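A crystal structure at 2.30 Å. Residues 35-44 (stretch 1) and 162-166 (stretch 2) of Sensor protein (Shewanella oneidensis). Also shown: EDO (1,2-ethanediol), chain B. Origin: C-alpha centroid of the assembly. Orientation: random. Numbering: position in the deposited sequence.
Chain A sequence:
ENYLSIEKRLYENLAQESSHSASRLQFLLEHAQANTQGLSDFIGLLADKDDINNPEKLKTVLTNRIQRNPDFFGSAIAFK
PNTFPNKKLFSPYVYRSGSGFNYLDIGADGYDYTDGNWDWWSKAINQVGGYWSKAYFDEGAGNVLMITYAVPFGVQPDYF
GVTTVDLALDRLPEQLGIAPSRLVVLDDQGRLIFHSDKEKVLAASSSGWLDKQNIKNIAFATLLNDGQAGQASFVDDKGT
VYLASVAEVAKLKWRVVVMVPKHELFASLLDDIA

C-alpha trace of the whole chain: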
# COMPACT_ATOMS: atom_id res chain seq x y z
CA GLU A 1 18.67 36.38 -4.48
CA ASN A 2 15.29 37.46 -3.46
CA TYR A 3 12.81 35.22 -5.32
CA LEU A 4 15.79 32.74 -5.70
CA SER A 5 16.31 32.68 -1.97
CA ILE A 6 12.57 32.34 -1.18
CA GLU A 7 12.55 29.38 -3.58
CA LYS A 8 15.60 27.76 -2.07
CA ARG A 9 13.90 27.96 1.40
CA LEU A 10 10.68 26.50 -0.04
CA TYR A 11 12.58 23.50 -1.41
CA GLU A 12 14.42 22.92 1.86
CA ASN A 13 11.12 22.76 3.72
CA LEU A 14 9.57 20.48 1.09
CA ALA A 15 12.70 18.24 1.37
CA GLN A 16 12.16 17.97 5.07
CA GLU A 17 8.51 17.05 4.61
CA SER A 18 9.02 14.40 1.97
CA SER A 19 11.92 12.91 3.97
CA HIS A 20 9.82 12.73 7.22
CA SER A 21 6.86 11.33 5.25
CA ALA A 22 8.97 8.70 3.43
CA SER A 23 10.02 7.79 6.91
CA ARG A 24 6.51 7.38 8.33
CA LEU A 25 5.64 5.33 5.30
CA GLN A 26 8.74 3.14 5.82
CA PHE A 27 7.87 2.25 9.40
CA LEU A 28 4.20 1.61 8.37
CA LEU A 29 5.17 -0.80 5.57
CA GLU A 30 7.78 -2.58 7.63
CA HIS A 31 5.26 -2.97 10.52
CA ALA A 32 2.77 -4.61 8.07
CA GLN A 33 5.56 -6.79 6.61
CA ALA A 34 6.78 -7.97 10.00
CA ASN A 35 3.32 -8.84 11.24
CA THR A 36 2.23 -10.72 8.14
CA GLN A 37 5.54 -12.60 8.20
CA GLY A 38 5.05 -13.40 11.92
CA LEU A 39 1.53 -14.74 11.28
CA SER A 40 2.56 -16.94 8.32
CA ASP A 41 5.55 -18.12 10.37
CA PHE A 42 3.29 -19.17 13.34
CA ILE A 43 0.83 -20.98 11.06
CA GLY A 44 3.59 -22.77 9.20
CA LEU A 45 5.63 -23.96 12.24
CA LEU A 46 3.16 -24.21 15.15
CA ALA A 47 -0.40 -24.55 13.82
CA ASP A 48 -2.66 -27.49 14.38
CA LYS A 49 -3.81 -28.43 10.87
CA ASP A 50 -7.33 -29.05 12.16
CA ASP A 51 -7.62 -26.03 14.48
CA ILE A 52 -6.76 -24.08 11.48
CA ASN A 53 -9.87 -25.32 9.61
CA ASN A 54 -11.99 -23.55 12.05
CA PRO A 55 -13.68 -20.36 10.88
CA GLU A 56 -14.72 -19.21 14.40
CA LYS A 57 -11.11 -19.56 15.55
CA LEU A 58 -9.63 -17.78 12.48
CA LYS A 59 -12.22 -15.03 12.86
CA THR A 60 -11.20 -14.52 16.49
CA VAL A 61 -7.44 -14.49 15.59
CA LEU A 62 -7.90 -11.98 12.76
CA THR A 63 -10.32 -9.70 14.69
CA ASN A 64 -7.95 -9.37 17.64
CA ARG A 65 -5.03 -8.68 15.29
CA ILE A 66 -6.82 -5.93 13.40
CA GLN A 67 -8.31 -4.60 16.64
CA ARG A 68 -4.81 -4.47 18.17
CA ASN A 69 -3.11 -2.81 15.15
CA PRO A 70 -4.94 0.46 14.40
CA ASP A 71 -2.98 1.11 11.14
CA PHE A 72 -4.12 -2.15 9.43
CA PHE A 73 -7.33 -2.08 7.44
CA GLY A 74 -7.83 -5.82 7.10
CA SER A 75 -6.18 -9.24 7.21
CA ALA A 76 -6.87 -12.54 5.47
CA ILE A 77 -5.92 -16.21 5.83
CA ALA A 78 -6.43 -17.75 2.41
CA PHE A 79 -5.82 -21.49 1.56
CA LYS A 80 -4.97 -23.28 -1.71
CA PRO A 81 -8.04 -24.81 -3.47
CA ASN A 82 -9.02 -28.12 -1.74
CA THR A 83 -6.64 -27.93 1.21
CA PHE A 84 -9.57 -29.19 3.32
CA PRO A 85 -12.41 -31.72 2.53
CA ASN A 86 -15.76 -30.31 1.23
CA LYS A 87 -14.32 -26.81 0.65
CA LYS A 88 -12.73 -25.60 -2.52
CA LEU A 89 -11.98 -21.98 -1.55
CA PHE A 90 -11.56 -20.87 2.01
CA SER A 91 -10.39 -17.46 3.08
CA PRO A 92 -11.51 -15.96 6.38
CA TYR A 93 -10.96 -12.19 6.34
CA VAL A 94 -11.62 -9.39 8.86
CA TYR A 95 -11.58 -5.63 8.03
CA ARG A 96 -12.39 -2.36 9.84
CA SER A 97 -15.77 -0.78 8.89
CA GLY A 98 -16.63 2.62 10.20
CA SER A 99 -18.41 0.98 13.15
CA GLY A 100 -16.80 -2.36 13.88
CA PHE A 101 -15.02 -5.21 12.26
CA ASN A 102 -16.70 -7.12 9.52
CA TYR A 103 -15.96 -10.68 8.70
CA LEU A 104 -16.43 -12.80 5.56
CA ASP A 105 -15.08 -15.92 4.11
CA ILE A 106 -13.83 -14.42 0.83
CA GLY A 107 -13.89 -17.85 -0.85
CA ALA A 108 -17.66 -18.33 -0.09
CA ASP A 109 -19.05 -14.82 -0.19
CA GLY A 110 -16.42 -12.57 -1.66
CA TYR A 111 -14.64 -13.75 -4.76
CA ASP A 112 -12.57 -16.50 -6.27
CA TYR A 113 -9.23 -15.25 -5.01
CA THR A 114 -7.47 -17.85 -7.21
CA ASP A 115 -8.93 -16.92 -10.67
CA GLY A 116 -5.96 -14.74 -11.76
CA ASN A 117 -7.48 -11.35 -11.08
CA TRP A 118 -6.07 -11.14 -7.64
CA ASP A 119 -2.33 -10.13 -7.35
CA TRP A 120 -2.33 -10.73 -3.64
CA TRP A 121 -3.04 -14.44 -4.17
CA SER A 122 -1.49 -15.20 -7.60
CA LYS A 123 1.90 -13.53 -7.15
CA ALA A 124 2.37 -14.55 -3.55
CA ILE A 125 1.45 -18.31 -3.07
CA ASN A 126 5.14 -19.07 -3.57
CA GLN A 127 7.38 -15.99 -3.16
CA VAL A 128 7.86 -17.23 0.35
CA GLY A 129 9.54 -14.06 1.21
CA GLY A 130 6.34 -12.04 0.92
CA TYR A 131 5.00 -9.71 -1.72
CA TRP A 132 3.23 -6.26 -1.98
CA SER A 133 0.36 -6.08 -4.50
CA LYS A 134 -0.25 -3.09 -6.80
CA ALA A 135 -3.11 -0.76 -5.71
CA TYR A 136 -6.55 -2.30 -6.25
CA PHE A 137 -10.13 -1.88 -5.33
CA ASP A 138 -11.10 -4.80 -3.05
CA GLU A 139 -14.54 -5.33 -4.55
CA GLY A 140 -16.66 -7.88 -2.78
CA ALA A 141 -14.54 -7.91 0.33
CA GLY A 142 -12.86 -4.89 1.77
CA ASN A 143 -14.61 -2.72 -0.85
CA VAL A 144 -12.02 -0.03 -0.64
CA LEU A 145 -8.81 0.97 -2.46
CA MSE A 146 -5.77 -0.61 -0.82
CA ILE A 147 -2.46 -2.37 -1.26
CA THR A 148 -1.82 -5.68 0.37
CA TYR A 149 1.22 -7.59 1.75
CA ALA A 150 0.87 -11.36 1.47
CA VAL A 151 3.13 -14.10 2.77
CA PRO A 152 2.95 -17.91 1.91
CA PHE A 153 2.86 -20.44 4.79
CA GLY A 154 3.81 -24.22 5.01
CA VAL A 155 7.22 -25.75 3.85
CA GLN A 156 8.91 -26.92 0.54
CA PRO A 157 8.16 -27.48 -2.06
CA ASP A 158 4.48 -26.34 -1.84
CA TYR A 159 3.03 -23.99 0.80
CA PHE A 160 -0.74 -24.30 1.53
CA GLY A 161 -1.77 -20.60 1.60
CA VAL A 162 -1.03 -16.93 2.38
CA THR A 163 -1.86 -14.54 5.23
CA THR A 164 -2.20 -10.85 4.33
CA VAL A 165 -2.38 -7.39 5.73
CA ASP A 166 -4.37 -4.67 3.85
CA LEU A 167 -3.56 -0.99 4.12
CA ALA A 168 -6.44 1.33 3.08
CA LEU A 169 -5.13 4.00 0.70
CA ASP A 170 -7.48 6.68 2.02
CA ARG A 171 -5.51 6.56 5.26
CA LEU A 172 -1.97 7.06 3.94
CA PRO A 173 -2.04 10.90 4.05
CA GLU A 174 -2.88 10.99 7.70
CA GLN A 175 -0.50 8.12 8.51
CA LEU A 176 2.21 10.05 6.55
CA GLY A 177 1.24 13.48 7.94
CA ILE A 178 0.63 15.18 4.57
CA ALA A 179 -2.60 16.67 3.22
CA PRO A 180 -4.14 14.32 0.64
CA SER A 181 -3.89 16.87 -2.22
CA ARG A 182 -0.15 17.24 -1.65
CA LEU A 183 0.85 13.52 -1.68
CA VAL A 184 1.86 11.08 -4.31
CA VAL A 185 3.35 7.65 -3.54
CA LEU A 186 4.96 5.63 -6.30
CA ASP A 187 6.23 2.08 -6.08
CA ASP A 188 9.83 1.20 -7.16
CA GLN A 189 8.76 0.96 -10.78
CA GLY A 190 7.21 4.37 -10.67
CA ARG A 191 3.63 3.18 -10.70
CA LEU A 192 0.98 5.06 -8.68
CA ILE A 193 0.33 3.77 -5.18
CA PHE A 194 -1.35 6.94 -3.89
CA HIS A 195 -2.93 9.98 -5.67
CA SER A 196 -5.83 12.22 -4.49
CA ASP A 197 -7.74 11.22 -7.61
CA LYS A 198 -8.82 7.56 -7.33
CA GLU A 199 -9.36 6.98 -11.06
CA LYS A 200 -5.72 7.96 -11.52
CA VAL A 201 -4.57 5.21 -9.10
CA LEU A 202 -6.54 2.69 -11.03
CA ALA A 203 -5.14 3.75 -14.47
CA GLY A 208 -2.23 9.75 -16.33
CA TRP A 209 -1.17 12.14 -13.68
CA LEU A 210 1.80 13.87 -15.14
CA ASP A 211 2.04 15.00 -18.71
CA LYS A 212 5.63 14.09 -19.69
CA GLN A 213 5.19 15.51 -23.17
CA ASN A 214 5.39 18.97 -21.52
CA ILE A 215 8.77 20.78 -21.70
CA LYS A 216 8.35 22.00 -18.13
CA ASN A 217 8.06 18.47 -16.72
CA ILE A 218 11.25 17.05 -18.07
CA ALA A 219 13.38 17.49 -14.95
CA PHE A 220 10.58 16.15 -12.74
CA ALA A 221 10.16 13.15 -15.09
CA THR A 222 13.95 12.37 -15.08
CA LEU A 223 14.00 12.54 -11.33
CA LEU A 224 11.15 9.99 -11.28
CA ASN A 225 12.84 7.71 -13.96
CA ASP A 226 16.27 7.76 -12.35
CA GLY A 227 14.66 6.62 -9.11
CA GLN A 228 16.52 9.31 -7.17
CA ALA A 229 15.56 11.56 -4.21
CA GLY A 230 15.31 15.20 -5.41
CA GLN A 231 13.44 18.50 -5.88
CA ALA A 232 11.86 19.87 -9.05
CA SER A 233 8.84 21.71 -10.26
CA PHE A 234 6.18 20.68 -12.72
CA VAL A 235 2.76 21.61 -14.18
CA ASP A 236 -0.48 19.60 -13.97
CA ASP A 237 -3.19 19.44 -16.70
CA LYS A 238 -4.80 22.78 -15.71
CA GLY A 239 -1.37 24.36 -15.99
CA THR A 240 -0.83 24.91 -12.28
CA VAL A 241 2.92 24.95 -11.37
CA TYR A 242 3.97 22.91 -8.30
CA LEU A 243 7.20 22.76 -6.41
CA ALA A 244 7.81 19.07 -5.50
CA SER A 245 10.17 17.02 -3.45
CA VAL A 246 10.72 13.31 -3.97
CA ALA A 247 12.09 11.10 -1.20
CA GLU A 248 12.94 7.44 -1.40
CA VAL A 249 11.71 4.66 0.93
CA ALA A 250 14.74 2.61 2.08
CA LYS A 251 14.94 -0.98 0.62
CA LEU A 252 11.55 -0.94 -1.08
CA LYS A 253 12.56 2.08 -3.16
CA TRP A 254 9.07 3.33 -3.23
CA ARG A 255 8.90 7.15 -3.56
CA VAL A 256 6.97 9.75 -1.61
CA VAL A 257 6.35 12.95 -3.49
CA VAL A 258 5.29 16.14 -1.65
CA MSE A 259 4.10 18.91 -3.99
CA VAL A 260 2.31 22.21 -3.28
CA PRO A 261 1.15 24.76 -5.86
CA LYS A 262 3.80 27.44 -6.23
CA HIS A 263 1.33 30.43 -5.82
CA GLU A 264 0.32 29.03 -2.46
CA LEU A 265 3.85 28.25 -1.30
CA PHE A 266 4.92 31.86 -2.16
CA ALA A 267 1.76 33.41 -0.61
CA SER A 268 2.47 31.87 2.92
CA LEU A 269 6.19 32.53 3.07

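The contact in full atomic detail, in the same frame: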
# COMPACT_ATOMS: atom_id res chain seq x y z
N ASN A 35 4.51 -8.16 10.74
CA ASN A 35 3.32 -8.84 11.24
C ASN A 35 2.74 -9.95 10.36
O ASN A 35 2.32 -10.97 10.84
CB ASN A 35 2.25 -7.80 11.50
CG ASN A 35 2.34 -7.25 12.91
OD1 ASN A 35 1.35 -7.23 13.64
ND2 ASN A 35 3.55 -6.86 13.31
N THR A 36 2.65 -9.70 9.07
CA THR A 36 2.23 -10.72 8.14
C THR A 36 3.25 -11.87 8.15
O THR A 36 2.87 -13.03 8.24
CB THR A 36 2.09 -10.15 6.75
OG1 THR A 36 1.29 -8.99 6.89
CG2 THR A 36 1.38 -11.14 5.79
N GLN A 37 4.53 -11.55 8.08
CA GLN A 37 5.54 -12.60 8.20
C GLN A 37 5.40 -13.39 9.52
O GLN A 37 5.53 -14.61 9.54
CB GLN A 37 6.97 -12.00 8.03
CG GLN A 37 7.21 -11.48 6.63
CD GLN A 37 8.50 -10.65 6.54
OE1 GLN A 37 9.23 -10.52 7.52
NE2 GLN A 37 8.78 -10.08 5.38
N GLY A 38 5.12 -12.71 10.62
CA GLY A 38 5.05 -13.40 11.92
C GLY A 38 3.85 -14.36 11.85
O GLY A 38 3.95 -15.55 12.20
N LEU A 39 2.72 -13.88 11.30
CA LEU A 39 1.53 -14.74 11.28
C LEU A 39 1.73 -15.97 10.36
O LEU A 39 1.42 -17.11 10.77
CB LEU A 39 0.23 -13.97 10.97
CG LEU A 39 -1.03 -14.83 10.85
CD1 LEU A 39 -1.33 -15.61 12.15
CD2 LEU A 39 -2.24 -13.90 10.45
N SER A 40 2.28 -15.76 9.16
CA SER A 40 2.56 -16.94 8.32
C SER A 40 3.58 -17.90 8.95
O SER A 40 3.51 -19.08 8.79
CB SER A 40 3.00 -16.55 6.91
OG SER A 40 1.85 -16.04 6.22
N ASP A 41 4.55 -17.36 9.65
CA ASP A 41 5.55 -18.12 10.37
C ASP A 41 4.86 -18.98 11.45
O ASP A 41 5.05 -20.19 11.47
CB ASP A 41 6.56 -17.12 10.98
CG ASP A 41 7.95 -17.69 11.12
OD1 ASP A 41 8.65 -17.45 12.13
OD2 ASP A 41 8.35 -18.40 10.21
N PHE A 42 4.02 -18.38 12.31
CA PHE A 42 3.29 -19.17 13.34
C PHE A 42 2.46 -20.31 12.72
O PHE A 42 2.53 -21.48 13.18
CB PHE A 42 2.37 -18.32 14.29
CG PHE A 42 3.00 -16.97 14.82
CD1 PHE A 42 4.43 -16.77 14.88
CD2 PHE A 42 2.17 -15.90 15.26
CE1 PHE A 42 5.04 -15.55 15.33
CE2 PHE A 42 2.77 -14.68 15.73
CZ PHE A 42 4.22 -14.50 15.79
N ILE A 43 1.65 -19.97 11.71
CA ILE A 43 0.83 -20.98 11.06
C ILE A 43 1.69 -22.07 10.49
O ILE A 43 1.46 -23.24 10.76
CB ILE A 43 0.01 -20.39 9.94
CG1 ILE A 43 -0.95 -19.36 10.55
CG2 ILE A 43 -0.73 -21.51 9.23
CD1 ILE A 43 -1.98 -18.78 9.59
N GLY A 44 2.71 -21.72 9.73
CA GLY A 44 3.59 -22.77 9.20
C GLY A 44 4.30 -23.71 10.19
O GLY A 44 4.46 -24.90 9.90
N VAL A 162 -1.68 -18.19 1.94
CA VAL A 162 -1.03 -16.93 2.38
C VAL A 162 -1.84 -16.26 3.52
O VAL A 162 -3.06 -16.45 3.64
CB VAL A 162 -0.99 -15.99 1.20
CG1 VAL A 162 -0.28 -16.65 -0.04
CG2 VAL A 162 -2.43 -15.58 0.78
N THR A 163 -1.18 -15.48 4.36
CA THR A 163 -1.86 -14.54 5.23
C THR A 163 -1.51 -13.13 4.70
O THR A 163 -0.51 -12.97 3.99
CB THR A 163 -1.47 -14.68 6.68
OG1 THR A 163 -0.12 -14.22 6.86
CG2 THR A 163 -1.51 -16.16 7.11
N THR A 164 -2.33 -12.13 5.01
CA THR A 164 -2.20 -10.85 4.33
C THR A 164 -2.38 -9.78 5.32
O THR A 164 -2.92 -10.02 6.40
CB THR A 164 -3.28 -10.62 3.22
OG1 THR A 164 -4.58 -10.55 3.82
CG2 THR A 164 -3.24 -11.69 2.08
N VAL A 165 -1.95 -8.58 4.98
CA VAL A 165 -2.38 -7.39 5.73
C VAL A 165 -2.76 -6.40 4.61
O VAL A 165 -2.05 -6.30 3.58
CB VAL A 165 -1.26 -6.82 6.71
CG1 VAL A 165 -1.71 -5.62 7.45
CG2 VAL A 165 -1.01 -7.81 7.84
N ASP A 166 -3.91 -5.73 4.76
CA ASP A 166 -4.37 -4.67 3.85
C ASP A 166 -4.14 -3.31 4.50
O ASP A 166 -4.43 -3.11 5.71
CB ASP A 166 -5.89 -4.80 3.53
CG ASP A 166 -6.24 -6.11 2.85
OD1 ASP A 166 -7.43 -6.50 2.90
OD2 ASP A 166 -5.32 -6.74 2.25
C1 EDO B . -6.80 -9.66 0.82
O1 EDO B . -6.07 -9.32 2.02
C2 EDO B . -8.18 -9.02 0.77
O2 EDO B . -8.04 -7.59 0.57

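A helix that packs on a strand can use only part of the surface of each element, because a helix turns a new side chain outward every hundred degrees while a strand sends its side chains alternately to its two faces. The contact between helix residues 35-44 and strand residues 162-166 of this Shewanella sensor protein illustrates how the two periodicities are matched. The axes approach to 7.8 Å and run nearly antiparallel, at 158° between their N-to-C directions. Only 286 Å² is buried, and three residues, T163, T36 and V165, supply most of it.

T163 is the centre of the contact. Its CA-to-CB bond points toward the helix, and the residue meets four helix residues: T36, L39, S40 and I43. These follow the i, i+3, i+4, i+7 pattern expected of one helical face, held in place by backbone hydrogen bonds such as S40 N to T36 O (2.9 Å) and I43 N to L39 O (3.0 Å). With chi1 in the p well, the hydroxyl of T163 lies beside that of S40, and T163 OG1 donates a hydrogen bond to S40 OG over 2.8 Å. This is the one hydrogen bond between the two stretches, and it gives the buried hydroxyl of T163 a partner; S40 OG also has a hydrogen bond elsewhere in the structure. The rest of the side chain makes nonpolar contacts: T163 CG2 lies 3.6 Å from I43 CD1, and T163 CB lies 3.9 Å from L39 CD2. A threonine can thus serve both as a hydrogen-bond donor and as a small hydrophobic surface.

T36, a turn before S40, gives the largest helix contribution. Its CA-to-CB bond also points toward the strand, and its methyl reaches the backbone there: T36 CG2 is 3.2 Å from T163 O and 3.9 Å from T164 CA. The methyl rests against the strand backbone where the two chains run close, the CA atoms of T36 and T164 being 5.8 Å apart. The hydroxyl of T36 finds its hydrogen bond elsewhere in the structure.

V165, two residues beyond T163, returns to the same face of the strand and extends the contact to T36. The modelled separation of T36 OG1 and V165 CG2, 2.8 Å, is too short for an oxygen and a methyl carbon, so the detail of their packing should not be pressed.

The intervening residue demonstrates the other half of the principle. T164 turns its CA-to-CB bond away from the helix and has almost none of its surface covered by the helix; T164 OG1 instead donates a 2.6 Å hydrogen bond to O1 of a 1,2-ethanediol molecule, probably acquired from the crystallisation liquor. The diol's O2 in turn donates to D166 OD1, also at 2.6 Å. Alternation along the strand therefore separates two environments: T163 and V165 pack against the helix, while T164 and D166 bind the small diol.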